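PDB 1TQ5: quercetin 2,3-dioxygenase from Escherichia coli, which cleaves the flavonol quercetin with molecular oxygen in vitro, releasing carbon monoxide, as a metal-dependent dioxygenase of the pirin family whose physiological role is unknown. Local coordinates for residues N44-E49 and L112-I117; A87-I92 and Y130-F135; Q172-I177 and A212-A217; G190-N195 and S219-L224; L145-R150 and D159-R164. All coordinates share one frame; numbering follows the deposited sequence.

Contact 1 (N44-E49 and L112-I117)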
# COMPACT_ATOMS: atom_id res chain seq x y z
N ASN A 44 -1.48 4.07 -5.14
CA ASN A 44 -2.57 4.41 -6.01
C ASN A 44 -3.83 3.72 -5.51
O ASN A 44 -3.85 2.52 -5.25
CB ASN A 44 -2.28 4.00 -7.45
CG ASN A 44 -1.21 4.87 -8.10
OD1 ASN A 44 -0.96 5.99 -7.66
ND2 ASN A 44 -0.59 4.36 -9.16
N ASP A 45 -4.87 4.53 -5.35
CA ASP A 45 -6.18 4.07 -4.89
C ASP A 45 -6.97 3.90 -6.19
O ASP A 45 -7.50 4.88 -6.72
CB ASP A 45 -6.79 5.17 -4.03
CG ASP A 45 -8.08 4.75 -3.35
OD1 ASP A 45 -8.86 3.99 -3.97
OD2 ASP A 45 -8.32 5.21 -2.21
N ASP A 46 -7.04 2.67 -6.69
CA ASP A 46 -7.73 2.41 -7.96
C ASP A 46 -9.08 1.72 -7.90
O ASP A 46 -9.30 0.79 -7.13
CB ASP A 46 -6.85 1.57 -8.90
CG ASP A 46 -5.47 2.16 -9.11
OD1 ASP A 46 -5.34 3.40 -9.09
OD2 ASP A 46 -4.51 1.38 -9.32
N VAL A 47 -9.99 2.17 -8.76
CA VAL A 47 -11.32 1.59 -8.87
C VAL A 47 -11.47 1.24 -10.34
O VAL A 47 -11.42 2.11 -11.21
CB VAL A 47 -12.40 2.59 -8.45
CG1 VAL A 47 -13.76 2.07 -8.84
CG2 VAL A 47 -12.34 2.81 -6.94
N ILE A 48 -11.64 -0.06 -10.60
CA ILE A 48 -11.74 -0.57 -11.95
C ILE A 48 -13.11 -1.16 -12.29
O ILE A 48 -13.67 -1.94 -11.53
CB ILE A 48 -10.66 -1.66 -12.18
CG1 ILE A 48 -9.28 -1.04 -11.97
CG2 ILE A 48 -10.79 -2.25 -13.59
CD1 ILE A 48 -8.14 -2.04 -12.10
N GLU A 49 -13.60 -0.79 -13.47
CA GLU A 49 -14.89 -1.23 -14.00
C GLU A 49 -14.90 -2.74 -14.27
O GLU A 49 -13.88 -3.33 -14.60
CB GLU A 49 -15.15 -0.46 -15.31
CG GLU A 49 -16.47 -0.71 -15.98
CD GLU A 49 -16.46 -0.17 -17.40
OE1 GLU A 49 -15.60 0.69 -17.68
OE2 GLU A 49 -17.29 -0.59 -18.22
N LEU A 112 -14.05 -3.28 -9.09
CA LEU A 112 -12.88 -3.67 -8.32
C LEU A 112 -12.26 -2.43 -7.67
O LEU A 112 -12.07 -1.41 -8.33
CB LEU A 112 -11.85 -4.36 -9.23
CG LEU A 112 -10.42 -4.54 -8.72
CD1 LEU A 112 -10.38 -5.46 -7.51
CD2 LEU A 112 -9.56 -5.11 -9.85
N HIS A 113 -11.96 -2.53 -6.38
CA HIS A 113 -11.35 -1.42 -5.66
C HIS A 113 -10.08 -1.93 -4.99
O HIS A 113 -10.14 -2.85 -4.17
CB HIS A 113 -12.31 -0.87 -4.62
CG HIS A 113 -11.82 0.35 -3.92
ND1 HIS A 113 -12.49 0.93 -2.87
CD2 HIS A 113 -10.71 1.11 -4.12
CE1 HIS A 113 -11.82 1.99 -2.45
NE2 HIS A 113 -10.74 2.12 -3.20
N LEU A 114 -8.94 -1.35 -5.35
CA LEU A 114 -7.69 -1.80 -4.77
C LEU A 114 -6.64 -0.71 -4.59
O LEU A 114 -6.74 0.38 -5.15
CB LEU A 114 -7.09 -2.92 -5.62
CG LEU A 114 -6.74 -2.59 -7.08
CD1 LEU A 114 -5.60 -1.60 -7.14
CD2 LEU A 114 -6.35 -3.86 -7.81
N TYR A 115 -5.64 -1.03 -3.77
CA TYR A 115 -4.50 -0.15 -3.54
C TYR A 115 -3.35 -0.79 -4.30
O TYR A 115 -3.12 -1.99 -4.18
CB TYR A 115 -4.13 -0.07 -2.06
CG TYR A 115 -4.78 1.06 -1.29
CD1 TYR A 115 -5.80 0.80 -0.37
CD2 TYR A 115 -4.37 2.38 -1.46
CE1 TYR A 115 -6.38 1.83 0.37
CE2 TYR A 115 -4.95 3.42 -0.73
CZ TYR A 115 -5.96 3.13 0.18
OH TYR A 115 -6.53 4.15 0.92
N GLN A 116 -2.63 0.01 -5.08
CA GLN A 116 -1.46 -0.49 -5.81
C GLN A 116 -0.27 0.23 -5.20
O GLN A 116 -0.09 1.43 -5.39
CB GLN A 116 -1.57 -0.16 -7.30
CG GLN A 116 -2.37 -1.17 -8.10
CD GLN A 116 -1.68 -2.52 -8.18
OE1 GLN A 116 -0.62 -2.66 -8.80
NE2 GLN A 116 -2.28 -3.52 -7.56
N ILE A 117 0.54 -0.52 -4.45
CA ILE A 117 1.70 0.02 -3.75
C ILE A 117 3.04 -0.37 -4.39
O ILE A 117 3.26 -1.53 -4.69
CB ILE A 117 1.71 -0.48 -2.29
CG1 ILE A 117 0.33 -0.25 -1.65
CG2 ILE A 117 2.81 0.21 -1.50
CD1 ILE A 117 -0.12 1.19 -1.64
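In the sheet of the N-terminal cupin domain, Asp45 and His113 are joined through a His-carboxylate hydrogen bond on one face of an antiparallel ladder. NE2 of His113 donates to Asp45 OD1 at 2.8 Å, reaching its syn side with carboxylate and imidazole planes only 19° apart; OD2 pairs with Arg10. Both CG atoms lie anti to the backbone N (chi1 -174° for His113). Val47 CG2 sits over one face of the imidazole, offset toward the rim, 4.0 Å from the centroid, in a CH-pi contact. An alanine in place of His113 would probably leave Asp45 OD1 without this donor and Val47 CG2 without the ring beneath it. The strands run at 162°, and bonds such as Leu114 N to Asp46 O at 2.8 Å fix the register of this part of the cupin barrel. On the other face Gln116 CG lies 3.5 Å from Asp46 OD2; Gln116 NE2 binds Thr66, and Ser20 holds Asp46 OD1. The Gln116 side chain lies about 5 Å from a bound cadmium ion.

Contact 2 (A87-I92 and Y130-F135). With CD (cadmium ion), chain E.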
# COMPACT_ATOMS: atom_id res chain seq x y z
N ALA A 87 -11.25 -9.56 -2.16
CA ALA A 87 -11.15 -8.46 -1.22
C ALA A 87 -10.61 -8.96 0.11
O ALA A 87 -10.97 -10.04 0.56
CB ALA A 87 -12.52 -7.82 -1.03
N GLY A 88 -9.73 -8.16 0.71
CA GLY A 88 -9.15 -8.54 1.99
C GLY A 88 -7.78 -9.19 1.84
O GLY A 88 -7.04 -9.31 2.81
N GLU A 89 -7.44 -9.62 0.63
CA GLU A 89 -6.15 -10.27 0.43
C GLU A 89 -5.08 -9.39 -0.20
O GLU A 89 -5.35 -8.30 -0.70
CB GLU A 89 -6.34 -11.55 -0.39
CG GLU A 89 -7.17 -12.60 0.33
CD GLU A 89 -7.16 -13.93 -0.38
OE1 GLU A 89 -6.35 -14.11 -1.31
OE2 GLU A 89 -7.96 -14.81 0.01
N PHE A 90 -3.85 -9.89 -0.16
CA PHE A 90 -2.69 -9.19 -0.69
C PHE A 90 -2.00 -10.07 -1.72
O PHE A 90 -2.27 -11.26 -1.83
CB PHE A 90 -1.68 -8.91 0.42
CG PHE A 90 -2.14 -7.91 1.45
CD1 PHE A 90 -1.89 -6.55 1.28
CD2 PHE A 90 -2.78 -8.33 2.60
CE1 PHE A 90 -2.27 -5.63 2.26
CE2 PHE A 90 -3.17 -7.42 3.58
CZ PHE A 90 -2.91 -6.06 3.41
N GLN A 91 -1.09 -9.46 -2.47
CA GLN A 91 -0.28 -10.17 -3.44
C GLN A 91 0.94 -9.28 -3.60
O GLN A 91 0.85 -8.07 -3.44
CB GLN A 91 -1.02 -10.32 -4.79
CG GLN A 91 -0.96 -9.11 -5.72
CD GLN A 91 -1.69 -9.35 -7.03
OE1 GLN A 91 -1.94 -10.49 -7.42
NE2 GLN A 91 -2.04 -8.27 -7.73
N ILE A 92 2.09 -9.88 -3.85
CA ILE A 92 3.29 -9.08 -4.04
C ILE A 92 4.09 -9.65 -5.19
O ILE A 92 4.10 -10.86 -5.42
CB ILE A 92 4.15 -9.03 -2.76
CG1 ILE A 92 5.28 -8.00 -2.94
CG2 ILE A 92 4.73 -10.40 -2.44
CD1 ILE A 92 6.07 -7.71 -1.68
N TYR A 130 6.76 -14.06 -7.49
CA TYR A 130 5.37 -13.70 -7.24
C TYR A 130 4.81 -14.50 -6.09
O TYR A 130 4.81 -15.74 -6.11
CB TYR A 130 4.51 -13.96 -8.47
CG TYR A 130 3.04 -13.70 -8.20
CD1 TYR A 130 2.57 -12.40 -8.02
CD2 TYR A 130 2.14 -14.76 -8.05
CE1 TYR A 130 1.24 -12.16 -7.69
CE2 TYR A 130 0.81 -14.53 -7.72
CZ TYR A 130 0.37 -13.22 -7.54
OH TYR A 130 -0.94 -12.98 -7.19
N GLU A 131 4.31 -13.80 -5.08
CA GLU A 131 3.73 -14.45 -3.92
C GLU A 131 2.38 -13.86 -3.56
O GLU A 131 2.09 -12.69 -3.82
CB GLU A 131 4.68 -14.35 -2.73
CG GLU A 131 5.95 -15.15 -2.90
CD GLU A 131 6.76 -15.24 -1.62
OE1 GLU A 131 6.26 -15.85 -0.65
OE2 GLU A 131 7.88 -14.70 -1.59
N GLN A 132 1.54 -14.70 -2.98
CA GLN A 132 0.20 -14.29 -2.57
C GLN A 132 -0.06 -15.00 -1.26
O GLN A 132 0.38 -16.14 -1.08
CB GLN A 132 -0.81 -14.71 -3.63
CG GLN A 132 -2.17 -14.04 -3.55
CD GLN A 132 -3.06 -14.61 -2.45
OE1 GLN A 132 -3.27 -15.82 -2.37
NE2 GLN A 132 -3.60 -13.73 -1.61
N ARG A 133 -0.76 -14.34 -0.35
CA ARG A 133 -1.06 -14.96 0.94
C ARG A 133 -2.41 -14.57 1.49
O ARG A 133 -2.87 -13.43 1.33
CB ARG A 133 0.03 -14.61 1.97
CG ARG A 133 -0.23 -15.19 3.36
CD ARG A 133 1.06 -15.40 4.12
NE ARG A 133 0.89 -16.20 5.33
CZ ARG A 133 1.90 -16.74 6.01
NH1 ARG A 133 3.14 -16.58 5.60
NH2 ARG A 133 1.66 -17.44 7.12
N ARG A 134 -3.05 -15.52 2.15
CA ARG A 134 -4.34 -15.28 2.78
C ARG A 134 -4.13 -15.32 4.28
O ARG A 134 -3.92 -16.39 4.86
CB ARG A 134 -5.36 -16.35 2.38
CG ARG A 134 -6.65 -16.23 3.16
CD ARG A 134 -7.74 -17.07 2.56
NE ARG A 134 -8.98 -16.92 3.30
CZ ARG A 134 -10.18 -17.12 2.78
NH1 ARG A 134 -10.30 -17.47 1.51
NH2 ARG A 134 -11.26 -16.97 3.54
N PHE A 135 -4.19 -14.14 4.89
CA PHE A 135 -4.02 -14.00 6.33
C PHE A 135 -5.35 -14.24 7.02
O PHE A 135 -6.41 -14.04 6.42
CB PHE A 135 -3.54 -12.58 6.66
CG PHE A 135 -2.21 -12.22 6.04
CD1 PHE A 135 -1.02 -12.58 6.65
CD2 PHE A 135 -2.16 -11.53 4.84
CE1 PHE A 135 0.21 -12.26 6.08
CE2 PHE A 135 -0.94 -11.20 4.25
CZ PHE A 135 0.25 -11.57 4.88
CD CD E . -7.06 -16.51 -1.73
O HOH W 1 -5.90 -12.27 3.91
O HOH W 2 -5.90 -16.05 -4.04
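Backbone pairing is most regular where Ile92 faces Glu131: Ile92 N reaches Glu131 O at 2.8 Å and Glu131 N returns to Ile92 O at 3.0 Å, both nearly straight. Farther along, side chains do the joining. Polar contacts centre on Gln132, whose NE2 donates to Phe90 O at 2.8 Å, with a weak, strongly bent bond to Glu89 OE1 besides. Tyr130 OH donates to Gln91 OE1 at 2.7 Å, the amide oxygen lying in the plane of the phenol ring while the amide itself is turned 75° from it; Gln91 NE2 is held by Thr66. Metal contacts involve Glu89, which chelates a cadmium ion through OE1 at 2.5 Å and OE2 at 2.6 Å, with one water as a further ligand. Apolar contact is made by Phe90 and Phe135, whose rings approach obliquely, CD2 of Phe90 lying 3.8 Å from CE2 of Phe135. A second water accepts from Phe135 N and donates weakly to Gly88 O. Strand 129-133 is thereby added as the edge of a seven-stranded antiparallel sheet in the N-terminal half of a bicupin, whose Gln91 side chain comes within about 4 Å of that of Glu103, probably a metal ligand.

Contact 3 (Q172-I177 and A212-A217)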
# COMPACT_ATOMS: atom_id res chain seq x y z
N GLN A 172 -6.79 1.92 21.34
CA GLN A 172 -5.55 2.66 21.21
C GLN A 172 -4.32 1.78 21.34
O GLN A 172 -4.31 0.82 22.11
CB GLN A 172 -5.49 3.76 22.26
CG GLN A 172 -5.74 3.25 23.67
CD GLN A 172 -5.29 4.23 24.73
OE1 GLN A 172 -4.10 4.52 24.86
NE2 GLN A 172 -6.25 4.74 25.51
N SER A 173 -3.28 2.12 20.59
CA SER A 173 -2.03 1.37 20.64
C SER A 173 -0.84 2.28 20.37
O SER A 173 -0.99 3.48 20.18
CB SER A 173 -2.04 0.22 19.64
OG SER A 173 -2.85 -0.84 20.11
N VAL A 174 0.35 1.69 20.37
CA VAL A 174 1.59 2.42 20.14
C VAL A 174 2.61 1.55 19.41
O VAL A 174 2.68 0.35 19.64
CB VAL A 174 2.23 2.87 21.48
CG1 VAL A 174 3.53 3.62 21.22
CG2 VAL A 174 1.26 3.73 22.27
N HIS A 175 3.38 2.17 18.52
CA HIS A 175 4.42 1.47 17.77
C HIS A 175 5.72 2.24 18.00
O HIS A 175 5.80 3.44 17.71
CB HIS A 175 4.09 1.46 16.27
CG HIS A 175 5.05 0.66 15.45
ND1 HIS A 175 5.17 0.82 14.09
CD2 HIS A 175 5.91 -0.32 15.79
CE1 HIS A 175 6.08 -0.03 13.63
NE2 HIS A 175 6.54 -0.73 14.64
N GLN A 176 6.73 1.56 18.53
CA GLN A 176 8.02 2.17 18.83
C GLN A 176 8.66 2.96 17.68
O GLN A 176 8.24 4.08 17.39
CB GLN A 176 9.00 1.11 19.34
CG GLN A 176 8.56 0.44 20.64
CD GLN A 176 8.50 1.39 21.82
OE1 GLN A 176 7.85 2.44 21.76
NE2 GLN A 176 9.17 1.03 22.91
N ILE A 177 9.68 2.38 17.05
CA ILE A 177 10.42 3.00 15.95
C ILE A 177 11.63 3.76 16.48
O ILE A 177 11.50 4.64 17.32
CB ILE A 177 9.54 4.00 15.16
CG1 ILE A 177 8.30 3.28 14.63
CG2 ILE A 177 10.33 4.59 14.00
CD1 ILE A 177 7.19 4.22 14.27
N ALA A 212 7.79 7.22 18.78
CA ALA A 212 6.59 6.44 19.06
C ALA A 212 5.37 6.95 18.29
O ALA A 212 5.16 8.16 18.15
CB ALA A 212 6.29 6.45 20.55
N ILE A 213 4.57 6.02 17.79
CA ILE A 213 3.36 6.37 17.05
C ILE A 213 2.19 5.99 17.94
O ILE A 213 2.01 4.82 18.28
CB ILE A 213 3.27 5.59 15.72
CG1 ILE A 213 4.44 5.95 14.81
CG2 ILE A 213 1.94 5.87 15.04
CD1 ILE A 213 4.49 7.39 14.39
N SER A 214 1.40 6.99 18.33
CA SER A 214 0.22 6.76 19.17
C SER A 214 -1.00 6.85 18.29
O SER A 214 -1.21 7.84 17.59
CB SER A 214 0.13 7.82 20.28
OG SER A 214 1.24 7.75 21.16
N ILE A 215 -1.82 5.81 18.34
CA ILE A 215 -3.01 5.77 17.52
C ILE A 215 -4.26 5.56 18.36
O ILE A 215 -4.30 4.69 19.22
CB ILE A 215 -2.87 4.65 16.47
CG1 ILE A 215 -4.02 4.71 15.47
CG2 ILE A 215 -2.83 3.30 17.16
CD1 ILE A 215 -3.87 3.70 14.33
N HIS A 216 -5.27 6.38 18.11
CA HIS A 216 -6.55 6.28 18.80
C HIS A 216 -7.64 6.21 17.74
O HIS A 216 -7.67 7.04 16.82
CB HIS A 216 -6.77 7.50 19.71
CG HIS A 216 -8.11 7.51 20.38
ND1 HIS A 216 -9.26 7.92 19.74
CD2 HIS A 216 -8.49 7.11 21.62
CE1 HIS A 216 -10.29 7.77 20.56
NE2 HIS A 216 -9.85 7.28 21.70
N ALA A 217 -8.52 5.22 17.84
CA ALA A 217 -9.59 5.06 16.86
C ALA A 217 -10.88 5.74 17.32
O ALA A 217 -11.46 5.38 18.35
CB ALA A 217 -9.85 3.58 16.60
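One face of the His175 imidazole carries Ile177 CG1, 4.0 Å above the plane and over its centre, and Tyr163 meets the same imidazole in an edge-to-face pairing. Ile177 also reaches across to the facing strand: its CD1 lies 3.3 Å from Ile213 CG1, closer than usual van der Waals contact, so the two isoleucines, crossing obliquely, are pressed together. It is the CG1 branch of Ile213, anti to the carbonyl carbon (chi1 -62°), that meets this methyl. Beneath the side chains the backbones are antiparallel at 163°. His175 N donates to Ile213 O at 3.0 Å, and Ile215 N reaches Ser173 O at 3.1 Å in a nearly straight bond of 174°. On the side of Val174, its CG1 touches Ala212 CB at 4.0 Å, between partly or fully exposed residues. Strand 172-175 thus closes one edge of the four-stranded antiparallel sheet of the C-terminal cupin, with Ile213 packing on Ile185 and Ile215 on Leu167 and Val223 of the other sheet, as in the two-sheet packing of a jelly-roll barrel.

Contact 4 (G190-N195 and S219-L224)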
# COMPACT_ATOMS: atom_id res chain seq x y z
N GLY A 190 -12.27 4.44 8.18
CA GLY A 190 -12.49 4.82 9.56
C GLY A 190 -11.97 6.21 9.88
O GLY A 190 -11.60 6.97 8.99
N ASN A 191 -11.95 6.53 11.17
CA ASN A 191 -11.49 7.83 11.64
C ASN A 191 -10.53 7.60 12.79
O ASN A 191 -10.91 7.01 13.81
CB ASN A 191 -12.68 8.67 12.12
CG ASN A 191 -13.67 8.96 11.02
OD1 ASN A 191 -13.47 9.87 10.20
ND2 ASN A 191 -14.76 8.20 10.98
N VAL A 192 -9.29 8.05 12.64
CA VAL A 192 -8.31 7.88 13.69
C VAL A 192 -7.60 9.18 14.02
O VAL A 192 -7.72 10.18 13.30
CB VAL A 192 -7.25 6.82 13.31
CG1 VAL A 192 -7.94 5.53 12.87
CG2 VAL A 192 -6.33 7.35 12.21
N THR A 193 -6.90 9.17 15.15
CA THR A 193 -6.12 10.32 15.60
C THR A 193 -4.73 9.74 15.82
O THR A 193 -4.58 8.77 16.56
CB THR A 193 -6.67 10.91 16.93
OG1 THR A 193 -7.91 11.58 16.68
CG2 THR A 193 -5.70 11.90 17.53
N ILE A 194 -3.73 10.33 15.18
CA ILE A 194 -2.36 9.85 15.29
C ILE A 194 -1.41 10.98 15.70
O ILE A 194 -1.21 11.94 14.95
CB ILE A 194 -1.93 9.22 13.94
CG1 ILE A 194 -2.83 8.02 13.64
CG2 ILE A 194 -0.47 8.82 13.98
CD1 ILE A 194 -2.67 7.44 12.25
N ASN A 195 -0.82 10.85 16.88
CA ASN A 195 0.10 11.87 17.38
C ASN A 195 -0.54 13.25 17.28
O ASN A 195 0.07 14.21 16.79
CB ASN A 195 1.41 11.83 16.59
CG ASN A 195 2.27 10.63 16.93
OD1 ASN A 195 1.80 9.49 16.93
ND2 ASN A 195 3.54 10.87 17.23
N SER A 219 -13.54 5.68 15.58
CA SER A 219 -14.57 4.78 15.08
C SER A 219 -13.82 3.53 14.64
O SER A 219 -12.59 3.56 14.55
CB SER A 219 -15.32 5.40 13.90
OG SER A 219 -14.44 5.73 12.84
N ASP A 220 -14.52 2.42 14.40
CA ASP A 220 -13.84 1.21 13.96
C ASP A 220 -13.03 1.61 12.74
O ASP A 220 -13.56 2.22 11.81
CB ASP A 220 -14.85 0.12 13.57
CG ASP A 220 -15.78 -0.24 14.70
OD1 ASP A 220 -15.29 -0.48 15.82
OD2 ASP A 220 -17.01 -0.30 14.46
N SER A 221 -11.75 1.27 12.73
CA SER A 221 -10.91 1.66 11.61
C SER A 221 -9.91 0.59 11.22
O SER A 221 -9.80 -0.46 11.86
CB SER A 221 -10.14 2.93 11.97
OG SER A 221 -11.01 3.94 12.45
N GLU A 222 -9.17 0.88 10.15
CA GLU A 222 -8.11 -0.00 9.68
C GLU A 222 -7.10 0.88 8.98
O GLU A 222 -7.46 1.71 8.15
CB GLU A 222 -8.64 -1.05 8.70
CG GLU A 222 -7.55 -1.97 8.17
CD GLU A 222 -8.08 -3.06 7.25
OE1 GLU A 222 -8.95 -3.84 7.71
OE2 GLU A 222 -7.64 -3.14 6.09
N VAL A 223 -5.83 0.72 9.35
CA VAL A 223 -4.77 1.50 8.74
C VAL A 223 -3.63 0.58 8.35
O VAL A 223 -3.47 -0.51 8.89
CB VAL A 223 -4.19 2.57 9.69
CG1 VAL A 223 -5.27 3.56 10.10
CG2 VAL A 223 -3.57 1.90 10.92
N LEU A 224 -2.86 1.04 7.37
CA LEU A 224 -1.69 0.33 6.90
C LEU A 224 -0.55 1.15 7.48
O LEU A 224 -0.50 2.37 7.29
CB LEU A 224 -1.61 0.33 5.37
CG LEU A 224 -2.76 -0.35 4.61
CD1 LEU A 224 -2.49 -0.26 3.12
CD2 LEU A 224 -2.87 -1.82 5.03
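Gly190 and Ser221 meet at a corner of the C-terminal cupin beta-barrel, where strands 191-194 and 221-228, members of different sheets, come together at 53° with their axes 7.3 Å apart. The tight part lies at this corner. Gly190 CA is 3.4 Å from Ser221 OG and 3.6 Å from Asp220 O; a beta-carbon on Gly190 would run into both oxygens, and its positive phi of 105° independently suits glycine. Val192 adds its CG1 to the packing, 3.5 Å from Ser221 OG, and Asn191 N makes a weak, bent bond to the same hydroxyl. Away from the corner the strands diverge, and the apolar contact of Val192 CG1 with Val223 CG1 has widened to 4.3 Å, with Ile185 and Val187 of strand 182-187 packing alongside. On the more exposed side the link is polar and looser. Asn191 N makes a second weak bond, to Ser219 OG, and Ser219 N has a long, weak bond back to Asn191 O. Asp220, at the exposed tip of the turn, is directed away from the other strand and takes the backbone N of Lys169 on OD1. The firmer cross-link comes from the Asn191 amide: ND2 donates to Ser219 OG at 3.1 Å and 159°, with the oxygen close to the amide plane. Within the same turn, Ser221 OG donates to Ser219 O at 2.7 Å, from above the carbonyl plane.

Contact 5 (L145-R150 and D159-R164)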
# COMPACT_ATOMS: atom_id res chain seq x y z
N LEU A 145 4.21 -7.43 5.44
CA LEU A 145 5.49 -7.51 4.74
C LEU A 145 6.62 -7.37 5.74
O LEU A 145 6.50 -6.67 6.74
CB LEU A 145 5.61 -6.39 3.70
CG LEU A 145 4.60 -6.31 2.56
CD1 LEU A 145 4.94 -5.12 1.67
CD2 LEU A 145 4.62 -7.60 1.75
N SER A 146 7.73 -8.06 5.47
CA SER A 146 8.91 -8.03 6.32
C SER A 146 10.13 -8.40 5.48
O SER A 146 10.01 -9.10 4.47
CB SER A 146 8.78 -9.02 7.47
OG SER A 146 7.84 -8.57 8.42
N PRO A 147 11.31 -7.93 5.89
CA PRO A 147 12.55 -8.23 5.16
C PRO A 147 12.89 -9.72 5.22
O PRO A 147 13.47 -10.27 4.28
CB PRO A 147 13.60 -7.38 5.88
CG PRO A 147 12.80 -6.26 6.50
CD PRO A 147 11.58 -6.99 7.00
N ASP A 148 12.52 -10.36 6.32
CA ASP A 148 12.81 -11.78 6.51
C ASP A 148 11.57 -12.67 6.47
O ASP A 148 11.66 -13.88 6.69
CB ASP A 148 13.53 -11.99 7.84
CG ASP A 148 12.85 -11.28 8.99
OD1 ASP A 148 11.60 -11.35 9.08
OD2 ASP A 148 13.55 -10.64 9.80
N ALA A 149 10.42 -12.07 6.20
CA ALA A 149 9.16 -12.80 6.13
C ALA A 149 8.82 -13.49 7.45
O ALA A 149 8.27 -14.59 7.46
CB ALA A 149 9.21 -13.82 5.00
N ARG A 150 9.15 -12.84 8.56
CA ARG A 150 8.89 -13.40 9.88
C ARG A 150 7.41 -13.33 10.24
O ARG A 150 6.64 -12.60 9.62
CB ARG A 150 9.68 -12.64 10.95
CG ARG A 150 9.18 -11.22 11.21
CD ARG A 150 10.16 -10.42 12.06
NE ARG A 150 9.75 -9.04 12.25
CZ ARG A 150 8.76 -8.65 13.06
NH1 ARG A 150 8.08 -9.55 13.76
NH2 ARG A 150 8.45 -7.36 13.17
N ASP A 159 14.43 -3.02 3.51
CA ASP A 159 14.45 -2.94 4.96
C ASP A 159 13.20 -2.21 5.44
O ASP A 159 13.27 -1.09 5.95
CB ASP A 159 15.70 -2.17 5.42
CG ASP A 159 15.81 -2.10 6.94
OD1 ASP A 159 16.50 -1.19 7.45
OD2 ASP A 159 15.24 -2.98 7.62
N MSE A 160 12.04 -2.85 5.27
CA MSE A 160 10.79 -2.23 5.69
C MSE A 160 9.76 -3.24 6.16
O MSE A 160 9.75 -4.39 5.74
CB MSE A 160 10.20 -1.40 4.54
CG MSE A 160 9.56 -2.22 3.42
SE MSE A 160 7.87 -2.79 3.79
CE MSE A 160 6.94 -1.29 3.39
N GLU A 161 8.88 -2.78 7.06
CA GLU A 161 7.81 -3.62 7.57
C GLU A 161 6.48 -2.92 7.29
O GLU A 161 6.39 -1.70 7.36
CB GLU A 161 7.95 -3.82 9.08
CG GLU A 161 9.22 -4.50 9.51
CD GLU A 161 9.23 -4.78 11.00
OE1 GLU A 161 8.92 -3.84 11.77
OE2 GLU A 161 9.54 -5.92 11.40
N LEU A 162 5.46 -3.71 6.98
CA LEU A 162 4.13 -3.20 6.71
C LEU A 162 3.14 -3.95 7.59
O LEU A 162 3.15 -5.18 7.63
CB LEU A 162 3.74 -3.40 5.24
CG LEU A 162 2.29 -3.05 4.85
CD1 LEU A 162 2.01 -1.57 5.12
CD2 LEU A 162 2.06 -3.38 3.38
N TYR A 163 2.31 -3.21 8.31
CA TYR A 163 1.32 -3.79 9.19
C TYR A 163 -0.08 -3.36 8.76
O TYR A 163 -0.27 -2.24 8.27
CB TYR A 163 1.52 -3.32 10.62
CG TYR A 163 2.84 -3.68 11.25
CD1 TYR A 163 2.96 -4.78 12.09
CD2 TYR A 163 3.98 -2.89 11.03
CE1 TYR A 163 4.17 -5.10 12.69
CE2 TYR A 163 5.19 -3.20 11.62
CZ TYR A 163 5.28 -4.31 12.46
OH TYR A 163 6.48 -4.62 13.05
N ARG A 164 -1.04 -4.25 8.93
CA ARG A 164 -2.44 -3.93 8.67
C ARG A 164 -2.97 -3.88 10.10
O ARG A 164 -2.94 -4.88 10.81
CB ARG A 164 -3.15 -5.02 7.88
CG ARG A 164 -4.64 -4.76 7.76
CD ARG A 164 -5.34 -5.68 6.78
NE ARG A 164 -5.17 -7.10 7.09
CZ ARG A 164 -5.75 -8.08 6.41
NH1 ARG A 164 -5.55 -9.34 6.75
NH2 ARG A 164 -6.54 -7.79 5.38
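Leu145 pairs with Leu162 in an antiparallel bridge of the C-terminal cupin sheet. Leu162 N donates to Leu145 O at 3.1 Å, while the return bond is long and weak. The two side chains run alongside each other in the same direction, with Leu145 CD1 3.8 Å from Leu162 CD2; Leu65 of the N-terminal domain packs against both. The selenium of the selenomethionine at Met160 stands 4.3 Å from Leu145 CB. Ser146 then ends the strand, and Pro147 lays CD against Met160 O at 3.4 Å. Past the turn, Arg150 brings its guanidinium back, crossing the Glu161 side chain at about a right angle. Its NH2 forms a salt bridge with Glu161 OE2 at 2.5 Å, on the syn side but 33° out of the carboxylate plane, and NE adds a weak bond to the same oxygen. Glu161 OE1 accepts from Tyr163 OH at 2.9 Å, from above the carboxylate plane. An alanine in place of Glu161 would probably leave the Arg150 charge without its mate and the Tyr163 hydroxyl without this acceptor. With each oxygen engaged by a different donor, the carboxylate is likely to be held in its negative form and restrained from turning.

Overall arrangement
The five contacts span both halves of the bicupin. Contacts 1 and 2 belong to one seven-stranded sheet of the N-terminal domain, their centres 15 Å apart, and their segments alternate along the chain. Contacts 5, 3 and 4 lie in the C-terminal cupin: contact 5 closes before the other two open, and contacts 3 and 4, 11 Å apart, interleave through neighbouring strands 191-194 and 213-217. Strand 221-228 of contact 4 lies beside strand 161-167 of contact 5. One place where the two halves meet is between contacts 2 and 5, Gly88 O lying 3.0 Å from Arg164 NH2 and Ile92 packing on Leu145, in keeping with two similar domains set face to face. The annotated metal ligands lie near contacts 1 and 2, while contacts 3 to 5 are remote from them.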